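Local coordinates for pyridoxamine 5'-phosphate oxidase family protein (Corynebacterium diphtheriae NCTC 13129, PDB 3CP3) that is of unknown function but belongs to the pyridoxamine 5'-phosphate oxidase family, so it probably binds a flavin such as FMN, at residues D50-R61 with E106-P117. Numbering follows the deposited sequence. Where two conformers were deposited one is given.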
loop_
_atom_site.group_PDB
_atom_site.type_symbol
_atom_site.label_atom_id
_atom_site.label_comp_id
_atom_site.label_asym_id
_atom_site.label_seq_id
_atom_site.Cartn_x
_atom_site.Cartn_y
_atom_site.Cartn_z
ATOM N N ASP A 50 -13.909 -11.721 -6.623
ATOM C CA ASP A 50 -14.739 -12.818 -7.140
ATOM C C ASP A 50 -15.062 -13.776 -5.987
ATOM O O ASP A 50 -14.172 -14.208 -5.265
ATOM C CB ASP A 50 -14.022 -13.559 -8.277
ATOM C CG ASP A 50 -14.894 -14.643 -8.919
ATOM O OD1 ASP A 50 -16.135 -14.573 -8.790
ATOM O OD2 ASP A 50 -14.340 -15.559 -9.567
ATOM N N TYR A 51 -16.335 -14.144 -5.873
ATOM C CA TYR A 51 -16.844 -14.991 -4.779
ATOM C C TYR A 51 -17.171 -16.430 -5.133
ATOM O O TYR A 51 -17.530 -17.235 -4.265
ATOM C CB TYR A 51 -18.111 -14.368 -4.219
ATOM C CG TYR A 51 -17.817 -13.405 -3.125
ATOM C CD1 TYR A 51 -17.070 -13.812 -2.017
ATOM C CD2 TYR A 51 -18.272 -12.099 -3.186
ATOM C CE1 TYR A 51 -16.786 -12.949 -1.004
ATOM C CE2 TYR A 51 -18.001 -11.230 -2.177
ATOM C CZ TYR A 51 -17.249 -11.666 -1.085
ATOM O OH TYR A 51 -16.953 -10.816 -0.067
ATOM N N SER A 52 -16.979 -16.697 -6.420
ATOM C CA SER A 52 -17.577 -17.854 -7.078
ATOM C C SER A 52 -16.981 -19.225 -6.714
ATOM O O SER A 52 -17.565 -20.258 -7.059
ATOM C CB SER A 52 -17.545 -17.655 -8.595
ATOM O OG SER A 52 -18.445 -16.628 -8.983
ATOM N N ALA A 53 -15.832 -19.245 -6.041
ATOM C CA ALA A 53 -15.203 -20.514 -5.658
ATOM C C ALA A 53 -15.462 -20.812 -4.179
ATOM O O ALA A 53 -16.402 -20.259 -3.593
ATOM C CB ALA A 53 -13.703 -20.494 -5.967
ATOM N N GLU A 54 -14.648 -21.686 -3.583
ATOM C CA GLU A 54 -14.781 -22.019 -2.159
ATOM C C GLU A 54 -14.225 -20.916 -1.262
ATOM O O GLU A 54 -14.595 -20.815 -0.090
ATOM C CB GLU A 54 -14.077 -23.340 -1.835
ATOM C CG GLU A 54 -14.949 -24.577 -2.006
ATOM C CD GLU A 54 -14.192 -25.870 -1.704
ATOM O OE1 GLU A 54 -12.980 -25.802 -1.386
ATOM O OE2 GLU A 54 -14.810 -26.958 -1.781
ATOM N N GLN A 55 -13.316 -20.121 -1.813
ATOM C CA GLN A 55 -12.722 -19.015 -1.076
ATOM C C GLN A 55 -12.751 -17.729 -1.919
ATOM O O GLN A 55 -12.927 -17.799 -3.143
ATOM C CB GLN A 55 -11.302 -19.377 -0.595
ATOM C CG GLN A 55 -11.249 -20.509 0.466
ATOM C CD GLN A 55 -11.906 -20.132 1.798
ATOM O OE1 GLN A 55 -11.229 -19.940 2.806
ATOM N NE2 GLN A 55 -13.225 -20.026 1.799
ATOM N N PRO A 56 -12.633 -16.546 -1.260
ATOM C CA PRO A 56 -12.583 -15.304 -2.045
ATOM C C PRO A 56 -11.358 -15.270 -2.960
ATOM O O PRO A 56 -10.301 -15.787 -2.600
ATOM C CB PRO A 56 -12.491 -14.205 -0.969
ATOM C CG PRO A 56 -11.927 -14.897 0.241
ATOM C CD PRO A 56 -12.540 -16.277 0.188
ATOM N N ARG A 57 -11.522 -14.683 -4.141
ATOM C CA ARG A 57 -10.440 -14.534 -5.106
ATOM C C ARG A 57 -10.444 -13.121 -5.635
ATOM O O ARG A 57 -11.503 -12.564 -5.882
ATOM C CB ARG A 57 -10.647 -15.519 -6.281
ATOM C CG ARG A 57 -10.355 -16.952 -5.857
ATOM C CD ARG A 57 -10.217 -17.907 -7.018
ATOM N NE ARG A 57 -11.404 -17.840 -7.840
ATOM C CZ ARG A 57 -11.688 -18.673 -8.835
ATOM N NH1 ARG A 57 -10.865 -19.690 -9.131
ATOM N NH2 ARG A 57 -12.809 -18.470 -9.532
ATOM N N VAL A 58 -9.264 -12.557 -5.846
ATOM C CA VAL A 58 -9.125 -11.259 -6.533
ATOM C C VAL A 58 -8.493 -11.457 -7.879
ATOM O O VAL A 58 -7.479 -12.175 -7.978
ATOM C CB VAL A 58 -8.172 -10.314 -5.731
ATOM C CG1 VAL A 58 -7.892 -8.987 -6.474
ATOM C CG2 VAL A 58 -8.762 -10.065 -4.370
ATOM N N TYR A 59 -9.040 -10.806 -8.905
ATOM C CA TYR A 59 -8.377 -10.767 -10.211
ATOM C C TYR A 59 -7.938 -9.366 -10.545
ATOM O O TYR A 59 -8.670 -8.392 -10.294
ATOM C CB TYR A 59 -9.349 -11.196 -11.317
ATOM C CG TYR A 59 -9.669 -12.654 -11.275
ATOM C CD1 TYR A 59 -8.811 -13.589 -11.878
ATOM C CD2 TYR A 59 -10.800 -13.119 -10.622
ATOM C CE1 TYR A 59 -9.108 -14.955 -11.837
ATOM C CE2 TYR A 59 -11.108 -14.499 -10.614
ATOM C CZ TYR A 59 -10.243 -15.396 -11.191
ATOM O OH TYR A 59 -10.529 -16.743 -11.191
ATOM N N PHE A 60 -6.775 -9.269 -11.178
ATOM C CA PHE A 60 -6.316 -8.042 -11.779
ATOM C C PHE A 60 -5.535 -8.379 -13.050
ATOM O O PHE A 60 -5.367 -9.548 -13.376
ATOM C CB PHE A 60 -5.522 -7.202 -10.726
ATOM C CG PHE A 60 -4.228 -7.828 -10.272
ATOM C CD1 PHE A 60 -3.042 -7.562 -10.962
ATOM C CD2 PHE A 60 -4.190 -8.675 -9.190
ATOM C CE1 PHE A 60 -1.845 -8.129 -10.526
ATOM C CE2 PHE A 60 -3.002 -9.297 -8.792
ATOM C CZ PHE A 60 -1.831 -9.013 -9.446
ATOM N N ARG A 61 -5.179 -7.364 -13.834
ATOM C CA ARG A 61 -4.435 -7.553 -15.046
ATOM C C ARG A 61 -3.051 -7.037 -14.932
ATOM O O ARG A 61 -2.831 -6.058 -14.266
ATOM C CB ARG A 61 -5.077 -6.786 -16.168
ATOM C CG ARG A 61 -6.382 -7.331 -16.553
ATOM C CD ARG A 61 -7.215 -6.240 -17.141
ATOM N NE ARG A 61 -8.279 -6.864 -17.891
ATOM C CZ ARG A 61 -9.228 -6.215 -18.549
ATOM N NH1 ARG A 61 -10.156 -6.917 -19.194
ATOM N NH2 ARG A 61 -9.241 -4.885 -18.557
ATOM N N GLU A 106 -10.972 -20.095 -17.206
ATOM C CA GLU A 106 -10.872 -19.123 -16.099
ATOM C C GLU A 106 -10.573 -17.660 -16.564
ATOM O O GLU A 106 -11.217 -16.717 -16.080
ATOM C CB GLU A 106 -9.904 -19.600 -15.008
ATOM C CG GLU A 106 -9.854 -18.622 -13.830
ATOM C CD GLU A 106 -8.907 -19.037 -12.727
ATOM O OE1 GLU A 106 -8.575 -20.245 -12.683
ATOM O OE2 GLU A 106 -8.515 -18.147 -11.899
ATOM N N ALA A 107 -9.598 -17.448 -17.458
ATOM C CA ALA A 107 -9.474 -16.175 -18.209
ATOM C C ALA A 107 -10.803 -15.588 -18.761
ATOM O O ALA A 107 -11.077 -14.371 -18.645
ATOM C CB ALA A 107 -8.483 -16.326 -19.351
ATOM N N ARG A 108 -11.600 -16.455 -19.386
ATOM C CA ARG A 108 -12.894 -16.100 -19.950
ATOM C C ARG A 108 -13.895 -15.628 -18.876
ATOM O O ARG A 108 -14.549 -14.584 -18.997
ATOM C CB ARG A 108 -13.430 -17.308 -20.726
ATOM C CG ARG A 108 -14.698 -17.085 -21.482
ATOM C CD ARG A 108 -15.006 -18.276 -22.434
ATOM N NE ARG A 108 -13.861 -18.710 -23.262
ATOM C CZ ARG A 108 -13.410 -19.980 -23.384
ATOM N NH1 ARG A 108 -14.002 -21.000 -22.747
ATOM N NH2 ARG A 108 -12.363 -20.243 -24.167
ATOM N N HIS A 109 -13.990 -16.422 -17.820
ATOM C CA HIS A 109 -14.673 -16.064 -16.586
ATOM C C HIS A 109 -14.184 -14.719 -15.948
ATOM O O HIS A 109 -14.987 -13.853 -15.661
ATOM C CB HIS A 109 -14.545 -17.222 -15.583
ATOM C CG HIS A 109 -14.920 -16.844 -14.193
ATOM N ND1 HIS A 109 -16.207 -16.500 -13.842
ATOM C CD2 HIS A 109 -14.164 -16.687 -13.078
ATOM C CE1 HIS A 109 -16.230 -16.166 -12.564
ATOM N NE2 HIS A 109 -15.010 -16.288 -12.079
ATOM N N ALA A 110 -12.882 -14.559 -15.752
ATOM C CA ALA A 110 -12.334 -13.304 -15.207
ATOM C C ALA A 110 -12.747 -12.080 -16.057
ATOM O O ALA A 110 -13.024 -11.009 -15.518
ATOM C CB ALA A 110 -10.844 -13.399 -15.098
ATOM N N ASP A 111 -12.828 -12.280 -17.372
ATOM C CA ASP A 111 -13.219 -11.235 -18.317
ATOM C C ASP A 111 -14.693 -10.784 -18.244
ATOM O O ASP A 111 -15.092 -9.845 -18.945
ATOM C CB ASP A 111 -12.873 -11.664 -19.734
ATOM C CG ASP A 111 -12.523 -10.493 -20.624
ATOM O OD1 ASP A 111 -11.657 -9.682 -20.222
ATOM O OD2 ASP A 111 -13.113 -10.381 -21.710
ATOM N N THR A 112 -15.506 -11.451 -17.422
ATOM C CA THR A 112 -16.933 -11.087 -17.302
ATOM C C THR A 112 -17.202 -10.299 -16.017
ATOM O O THR A 112 -18.342 -9.883 -15.743
ATOM C CB THR A 112 -17.860 -12.319 -17.305
ATOM O OG1 THR A 112 -17.579 -13.109 -16.145
ATOM C CG2 THR A 112 -17.637 -13.155 -18.540
ATOM N N LEU A 113 -16.144 -10.086 -15.242
ATOM C CA LEU A 113 -16.280 -9.535 -13.900
ATOM C C LEU A 113 -16.310 -8.005 -13.815
ATOM O O LEU A 113 -16.508 -7.461 -12.733
ATOM C CB LEU A 113 -15.205 -10.112 -12.993
ATOM C CG LEU A 113 -15.272 -11.641 -12.816
ATOM C CD1 LEU A 113 -14.113 -12.119 -11.965
ATOM C CD2 LEU A 113 -16.604 -12.098 -12.214
ATOM N N GLY A 114 -16.099 -7.326 -14.935
ATOM C CA GLY A 114 -16.225 -5.869 -15.004
ATOM C C GLY A 114 -14.969 -5.065 -14.677
ATOM O O GLY A 114 -15.070 -3.956 -14.132
ATOM N N LEU A 115 -13.782 -5.599 -14.984
ATOM C CA LEU A 115 -12.557 -4.793 -14.904
ATOM C C LEU A 115 -12.579 -3.765 -16.017
ATOM O O LEU A 115 -13.115 -4.030 -17.080
ATOM C CB LEU A 115 -11.323 -5.654 -15.072
ATOM C CG LEU A 115 -10.906 -6.572 -13.941
ATOM C CD1 LEU A 115 -10.035 -7.680 -14.502
ATOM C CD2 LEU A 115 -10.160 -5.780 -12.862
ATOM N N LYS A 116 -11.975 -2.604 -15.792
ATOM C CA LYS A 116 -11.984 -1.554 -16.812
ATOM C C LYS A 116 -11.220 -1.971 -18.088
ATOM O O LYS A 116 -10.064 -2.366 -18.014
ATOM C CB LYS A 116 -11.408 -0.250 -16.242
ATOM C CG LYS A 116 -12.367 0.536 -15.339
ATOM C CD LYS A 116 -12.072 0.285 -13.867
ATOM C CE LYS A 116 -12.903 1.199 -12.964
ATOM N NZ LYS A 116 -14.273 0.664 -12.760
ATOM N N PRO A 117 -11.861 -1.878 -19.267
ATOM C CA PRO A 117 -11.108 -2.213 -20.487
ATOM C C PRO A 117 -9.824 -1.381 -20.663
ATOM O O PRO A 117 -9.805 -0.181 -20.373
ATOM C CB PRO A 117 -12.104 -1.891 -21.614
ATOM C CG PRO A 117 -13.458 -1.990 -20.964
ATOM C CD PRO A 117 -13.253 -1.479 -19.573
#
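Helix 106-110 packs crosswise on strand 57-61 of the antiparallel sheet, with H109 and E106 meeting D50 and Y59. Strand and helix cross at -87°, with their axes 10.4 Å apart. H109 meets D50 through a His-carboxylate hydrogen bond: NE2 donates to OD2 over 2.7 Å, nearly straight at 171°. OD2 lies in the plane of the imidazole, but the histidine comes from above the carboxylate plane. R57 NH2 reaches the same OD2 from the opposite face, in a salt bridge, so two donors grip this oxygen. D50 OD1 accepts from S52 N, an Asx turn, and also from S52 OG. With CG anti to the backbone N (chi1 -176°), D50 sends its carboxylate toward the helix.

The Y59 ring faces the helix. Its OH donates to E106 OE2 (2.6 Å), which also takes a salt bridge from R128. The hydroxyl sits over one face of the R57 guanidinium, and A53 CB covers the other. A110 CB rests on the Y59 ring face, 4.0 Å from the centroid, as a CH-pi contact. L113 CD1 approaches Y59 CD2 obliquely at 3.7 Å.

Further along, R61 runs past L115, whose CB lies over the guanidinium. R61 NH1 forms a salt bridge with D111 OD1, with a weak, bent hydrogen bond (3.3 Å). The whole is an alpha-on-beta packing, with a small apolar centre and charged flanks, consistent with the FMN-binding split-barrel fold of the pyridoxamine 5'-phosphate oxidase family.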